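Local atomic coordinates of C-type lectin domain family 4, member a4 (Mus musculus, PDB entry 3VYK), a protein that probably acts as an inhibitory receptor of dendritic cells, its C-type lectin domain binding a bisected N-glycan beside a calcium ion. Residues A[55-66]-A[99-110]. Residues are numbered along the deposited sequence; the frame is centred on the assembly and turned at random.
Sequences LNTSAGYFIGLL and RCVIINHKTTGW. With NAG (2-acetamido-2-deoxy-beta-D-glucopyranose), chain B; SO4 (sulfate ion), chain E; SO4 (sulfate ion), chain D.
Water 1 is held by both segments: it donates to T57 O and to A59 O and accepts from H105 N, 2.8 Å away, bridging the loop before strand 61-63 to strand 100-106, where direct pairing has ended. Water 2 does similar work beyond the opposite end of the direct pairing, accepting from V101 N (2.7 Å) and reaching I63 O and L65 O. Between them the antiparallel ladder closes directly, with Y61 and I103 as a hydrogen-bonded pair (I103 N to Y61 O, 2.8 Å) and I63 N bound to V101 O. This illustrates how water can continue a β ladder past a corner or a turn.

Near the turn, T57 lays CG2 over the centre of the H105 imidazole, 4.1 Å from its centroid, while the same methyl meets W110 CZ2. L55 CD1 sits over the six-membered ring of W110 and also touches I103 CG2 at 3.7 Å. With CG1 of I63 between backbone N and carbonyl carbon (chi1 68°), its CD1 reaches V101 CG1, leaving CG2 against I103.

On the sugar side, N104 ND2 donates to O7 and O3 of the N-acetylglucosamine, whose other hydrogen-bonding partners include D119 and H121. Within this C-type lectin domain, strand 61-67 lies between 100-106 and the parallel 121-128, while 109-115, which carries calcium ligands N113 and D114, flanks 100-106.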
loop_
_atom_site.group_PDB
_atom_site.type_symbol
_atom_site.label_atom_id
_atom_site.label_comp_id
_atom_site.label_asym_id
_atom_site.label_seq_id
_atom_site.Cartn_x
_atom_site.Cartn_y
_atom_site.Cartn_z
ATOM N N LEU A 55 -2.973 8.532 -7.244
ATOM C CA LEU A 55 -1.736 7.894 -7.716
ATOM C C LEU A 55 -1.423 8.140 -9.186
ATOM O O LEU A 55 -2.321 8.348 -10.005
ATOM C CB LEU A 55 -1.806 6.382 -7.479
ATOM C CG LEU A 55 -2.064 5.874 -6.063
ATOM C CD1 LEU A 55 -2.080 4.357 -6.086
ATOM C CD2 LEU A 55 -1.052 6.397 -5.053
ATOM N N ASN A 56 -0.134 8.066 -9.516
ATOM C CA ASN A 56 0.323 8.147 -10.893
ATOM C C ASN A 56 0.266 6.765 -11.535
ATOM O O ASN A 56 0.821 5.801 -10.989
ATOM C CB ASN A 56 1.754 8.692 -10.922
ATOM C CG ASN A 56 2.208 9.088 -12.316
ATOM O OD1 ASN A 56 2.142 8.300 -13.257
ATOM N ND2 ASN A 56 2.670 10.329 -12.452
ATOM N N THR A 57 -0.393 6.659 -12.688
ATOM C CA THR A 57 -0.560 5.357 -13.346
ATOM C C THR A 57 0.750 4.728 -13.841
ATOM O O THR A 57 0.779 3.540 -14.144
ATOM C CB THR A 57 -1.585 5.397 -14.500
ATOM O OG1 THR A 57 -1.112 6.265 -15.537
ATOM C CG2 THR A 57 -2.936 5.887 -14.000
ATOM N N SER A 58 1.820 5.518 -13.909
ATOM C CA SER A 58 3.123 4.997 -14.326
ATOM C C SER A 58 3.918 4.388 -13.170
ATOM O O SER A 58 4.951 3.764 -13.396
ATOM C CB SER A 58 3.954 6.079 -15.028
ATOM O OG SER A 58 4.360 7.085 -14.117
ATOM N N ALA A 59 3.426 4.546 -11.941
ATOM C CA ALA A 59 4.183 4.149 -10.752
ATOM C C ALA A 59 3.520 3.034 -9.949
ATOM O O ALA A 59 2.310 2.832 -10.018
ATOM C CB ALA A 59 4.443 5.353 -9.858
ATOM N N GLY A 60 4.336 2.322 -9.178
ATOM C CA GLY A 60 3.849 1.311 -8.229
ATOM C C GLY A 60 4.062 1.766 -6.803
ATOM O O GLY A 60 5.057 2.426 -6.486
ATOM N N TYR A 61 3.134 1.396 -5.920
ATOM C CA TYR A 61 3.142 1.925 -4.562
ATOM C C TYR A 61 3.034 0.818 -3.529
ATOM O O TYR A 61 2.035 0.091 -3.493
ATOM C CB TYR A 61 1.978 2.917 -4.373
ATOM C CG TYR A 61 2.029 4.101 -5.318
ATOM C CD1 TYR A 61 2.539 5.317 -4.889
ATOM C CD2 TYR A 61 1.560 3.999 -6.636
ATOM C CE1 TYR A 61 2.597 6.412 -5.751
ATOM C CE2 TYR A 61 1.615 5.085 -7.506
ATOM C CZ TYR A 61 2.132 6.287 -7.045
ATOM O OH TYR A 61 2.197 7.389 -7.880
ATOM N N PHE A 62 4.047 0.695 -2.675
ATOM C CA PHE A 62 4.000 -0.264 -1.576
ATOM C C PHE A 62 2.858 0.062 -0.628
ATOM O O PHE A 62 2.602 1.244 -0.317
ATOM C CB PHE A 62 5.307 -0.264 -0.775
ATOM C CG PHE A 62 6.389 -1.120 -1.366
ATOM C CD1 PHE A 62 6.179 -2.481 -1.594
ATOM C CD2 PHE A 62 7.633 -0.575 -1.647
ATOM C CE1 PHE A 62 7.176 -3.287 -2.134
ATOM C CE2 PHE A 62 8.637 -1.376 -2.177
ATOM C CZ PHE A 62 8.413 -2.726 -2.419
ATOM N N ILE A 63 2.197 -0.998 -0.173
ATOM C CA ILE A 63 1.217 -0.904 0.913
ATOM C C ILE A 63 1.688 -1.745 2.088
ATOM O O ILE A 63 2.694 -2.453 1.980
ATOM C CB ILE A 63 -0.199 -1.302 0.439
ATOM C CG1 ILE A 63 -0.275 -2.797 0.097
ATOM C CG2 ILE A 63 -0.608 -0.422 -0.733
ATOM C CD1 ILE A 63 -1.665 -3.303 -0.279
ATOM N N GLY A 64 0.981 -1.680 3.208
ATOM C CA GLY A 64 1.415 -2.354 4.427
ATOM C C GLY A 64 0.968 -3.799 4.573
ATOM O O GLY A 64 0.589 -4.210 5.666
ATOM N N LEU A 65 1.019 -4.562 3.478
ATOM C CA LEU A 65 0.540 -5.944 3.457
ATOM C C LEU A 65 1.711 -6.868 3.173
ATOM O O LEU A 65 2.453 -6.645 2.217
ATOM C CB LEU A 65 -0.540 -6.110 2.373
ATOM C CG LEU A 65 -1.319 -7.425 2.387
ATOM C CD1 LEU A 65 -2.099 -7.601 3.685
ATOM C CD2 LEU A 65 -2.247 -7.516 1.178
ATOM N N LEU A 66 1.860 -7.903 3.995
ATOM C CA LEU A 66 3.000 -8.825 3.899
ATOM C C LEU A 66 2.576 -10.281 3.949
ATOM O O LEU A 66 1.648 -10.625 4.654
ATOM C CB LEU A 66 3.953 -8.589 5.064
ATOM C CG LEU A 66 4.556 -7.194 5.178
ATOM C CD1 LEU A 66 5.260 -7.059 6.515
ATOM C CD2 LEU A 66 5.515 -6.930 4.034
ATOM N N ARG A 99 6.930 -11.279 -1.412
ATOM C CA ARG A 99 6.267 -11.289 -0.110
ATOM C C ARG A 99 5.657 -9.951 0.286
ATOM O O ARG A 99 4.995 -9.862 1.319
ATOM C CB ARG A 99 7.237 -11.781 0.974
ATOM C CG ARG A 99 7.719 -13.219 0.773
ATOM C CD ARG A 99 8.635 -13.675 1.916
ATOM N NE ARG A 99 9.608 -12.633 2.242
ATOM C CZ ARG A 99 10.742 -12.424 1.579
ATOM N NH1 ARG A 99 11.088 -13.209 0.560
ATOM N NH2 ARG A 99 11.529 -11.427 1.942
ATOM N N CYS A 100 5.898 -8.926 -0.534
ATOM C CA CYS A 100 5.373 -7.578 -0.339
ATOM C C CYS A 100 4.373 -7.281 -1.447
ATOM O O CYS A 100 4.239 -8.059 -2.393
ATOM C CB CYS A 100 6.508 -6.558 -0.329
ATOM S SG CYS A 100 7.488 -6.608 1.195
ATOM N N VAL A 101 3.641 -6.183 -1.297
ATOM C CA VAL A 101 2.515 -5.879 -2.185
ATOM C C VAL A 101 2.549 -4.424 -2.624
ATOM O O VAL A 101 2.742 -3.513 -1.793
ATOM C CB VAL A 101 1.170 -6.168 -1.479
ATOM C CG1 VAL A 101 -0.023 -5.874 -2.398
ATOM C CG2 VAL A 101 1.092 -7.604 -0.984
ATOM N N ILE A 102 2.354 -4.215 -3.930
ATOM C CA ILE A 102 2.138 -2.878 -4.459
ATOM C C ILE A 102 0.759 -2.729 -5.078
ATOM O O ILE A 102 0.157 -3.699 -5.542
ATOM C CB ILE A 102 3.190 -2.455 -5.530
ATOM C CG1 ILE A 102 3.212 -3.417 -6.730
ATOM C CG2 ILE A 102 4.553 -2.263 -4.879
ATOM C CD1 ILE A 102 4.095 -2.952 -7.880
ATOM N N ILE A 103 0.282 -1.490 -5.067
ATOM C CA ILE A 103 -0.783 -1.054 -5.958
ATOM C C ILE A 103 -0.104 -0.618 -7.256
ATOM O O ILE A 103 0.804 0.215 -7.246
ATOM C CB ILE A 103 -1.567 0.132 -5.356
ATOM C CG1 ILE A 103 -2.265 -0.292 -4.065
ATOM C CG2 ILE A 103 -2.580 0.681 -6.359
ATOM C CD1 ILE A 103 -2.963 0.844 -3.342
ATOM N N ASN A 104 -0.550 -1.178 -8.370
ATOM C CA ASN A 104 -0.125 -0.688 -9.688
ATOM C C ASN A 104 -1.265 -0.725 -10.697
ATOM O O ASN A 104 -2.339 -1.297 -10.442
ATOM C CB ASN A 104 1.162 -1.398 -10.195
ATOM C CG ASN A 104 0.960 -2.876 -10.504
ATOM O OD1 ASN A 104 -0.110 -3.426 -10.320
ATOM N ND2 ASN A 104 2.024 -3.539 -10.976
ATOM N N HIS A 105 -1.034 -0.075 -11.834
ATOM C CA HIS A 105 -2.068 0.094 -12.834
ATOM C C HIS A 105 -1.805 -0.716 -14.071
ATOM O O HIS A 105 -0.674 -0.775 -14.552
ATOM C CB HIS A 105 -2.190 1.564 -13.186
ATOM C CG HIS A 105 -3.400 1.879 -14.009
ATOM N ND1 HIS A 105 -3.365 1.930 -15.362
ATOM C CD2 HIS A 105 -4.712 2.144 -13.635
ATOM C CE1 HIS A 105 -4.593 2.226 -15.825
ATOM N NE2 HIS A 105 -5.420 2.352 -14.771
ATOM N N LYS A 106 -2.857 -1.359 -14.564
ATOM C CA LYS A 106 -2.798 -2.190 -15.771
ATOM C C LYS A 106 -3.967 -1.807 -16.670
ATOM O O LYS A 106 -4.733 -0.902 -16.338
ATOM C CB LYS A 106 -2.821 -3.687 -15.409
ATOM C CG LYS A 106 -1.588 -4.139 -14.640
ATOM C CD LYS A 106 -1.666 -5.560 -14.084
ATOM C CE LYS A 106 -1.305 -6.607 -15.123
ATOM N NZ LYS A 106 -1.112 -7.911 -14.443
ATOM N N THR A 107 -4.099 -2.479 -17.813
ATOM C CA THR A 107 -5.174 -2.162 -18.756
ATOM C C THR A 107 -6.555 -2.380 -18.132
ATOM O O THR A 107 -7.520 -1.697 -18.474
ATOM C CB THR A 107 -5.054 -2.980 -20.056
ATOM O OG1 THR A 107 -5.164 -4.377 -19.758
ATOM C CG2 THR A 107 -3.714 -2.717 -20.732
ATOM N N THR A 108 -6.625 -3.329 -17.202
ATOM C CA THR A 108 -7.862 -3.676 -16.504
ATOM C C THR A 108 -8.126 -2.768 -15.299
ATOM O O THR A 108 -9.147 -2.917 -14.618
ATOM C CB THR A 108 -7.827 -5.138 -16.024
ATOM O OG1 THR A 108 -6.579 -5.385 -15.363
ATOM C CG2 THR A 108 -7.970 -6.095 -17.201
ATOM N N GLY A 109 -7.204 -1.841 -15.038
ATOM C CA GLY A 109 -7.345 -0.868 -13.956
ATOM C C GLY A 109 -6.319 -1.012 -12.838
ATOM O O GLY A 109 -5.267 -1.620 -13.023
ATOM N N TRP A 110 -6.629 -0.418 -11.688
ATOM C CA TRP A 110 -5.775 -0.521 -10.503
ATOM C C TRP A 110 -5.956 -1.822 -9.787
ATOM O O TRP A 110 -7.036 -2.407 -9.799
ATOM C CB TRP A 110 -6.092 0.612 -9.539
ATOM C CG TRP A 110 -5.611 1.943 -10.017
ATOM C CD1 TRP A 110 -6.371 2.966 -10.586
ATOM C CD2 TRP A 110 -4.246 2.464 -9.966
ATOM N NE1 TRP A 110 -5.592 4.048 -10.880
ATOM C CE2 TRP A 110 -4.302 3.819 -10.541
ATOM C CE3 TRP A 110 -3.020 1.961 -9.533
ATOM C CZ2 TRP A 110 -3.171 4.614 -10.658
ATOM C CZ3 TRP A 110 -1.885 2.774 -9.651
ATOM C CH2 TRP A 110 -1.963 4.070 -10.204
HETATM C C1 NAG B . 6.071 -6.531 -11.765
HETATM C C2 NAG B . 5.149 -5.337 -12.053
HETATM C C3 NAG B . 5.915 -4.015 -12.031
HETATM C C4 NAG B . 6.782 -3.913 -10.774
HETATM C C5 NAG B . 7.622 -5.179 -10.566
HETATM C C6 NAG B . 8.349 -5.187 -9.228
HETATM C C7 NAG B . 3.217 -6.046 -13.387
HETATM C C8 NAG B . 2.696 -6.349 -14.757
HETATM N N2 NAG B . 4.477 -5.619 -13.312
HETATM O O3 NAG B . 4.986 -2.947 -12.041
HETATM O O4 NAG B . 7.625 -2.791 -10.854
HETATM O O5 NAG B . 6.775 -6.313 -10.555
HETATM O O6 NAG B . 9.593 -4.523 -9.292
HETATM O O7 NAG B . 2.500 -6.205 -12.389
HETATM S S SO4 E . -10.190 0.931 -11.364
HETATM O O1 SO4 E . -10.227 1.886 -10.234
HETATM O O2 SO4 E . -8.869 1.029 -12.027
HETATM O O3 SO4 E . -11.254 1.255 -12.342
HETATM O O4 SO4 E . -10.369 -0.451 -10.862
HETATM S S SO4 D . 14.707 -12.268 0.060
HETATM O O1 SO4 D . 14.181 -12.131 1.448
HETATM O O2 SO4 D . 15.926 -13.122 0.005
HETATM O O3 SO4 D . 13.652 -12.825 -0.819
HETATM O O4 SO4 D . 15.067 -10.913 -0.422
HETATM O O HOH W 1 1.252 1.525 -12.186
HETATM O O HOH W 2 3.957 -4.822 1.009
#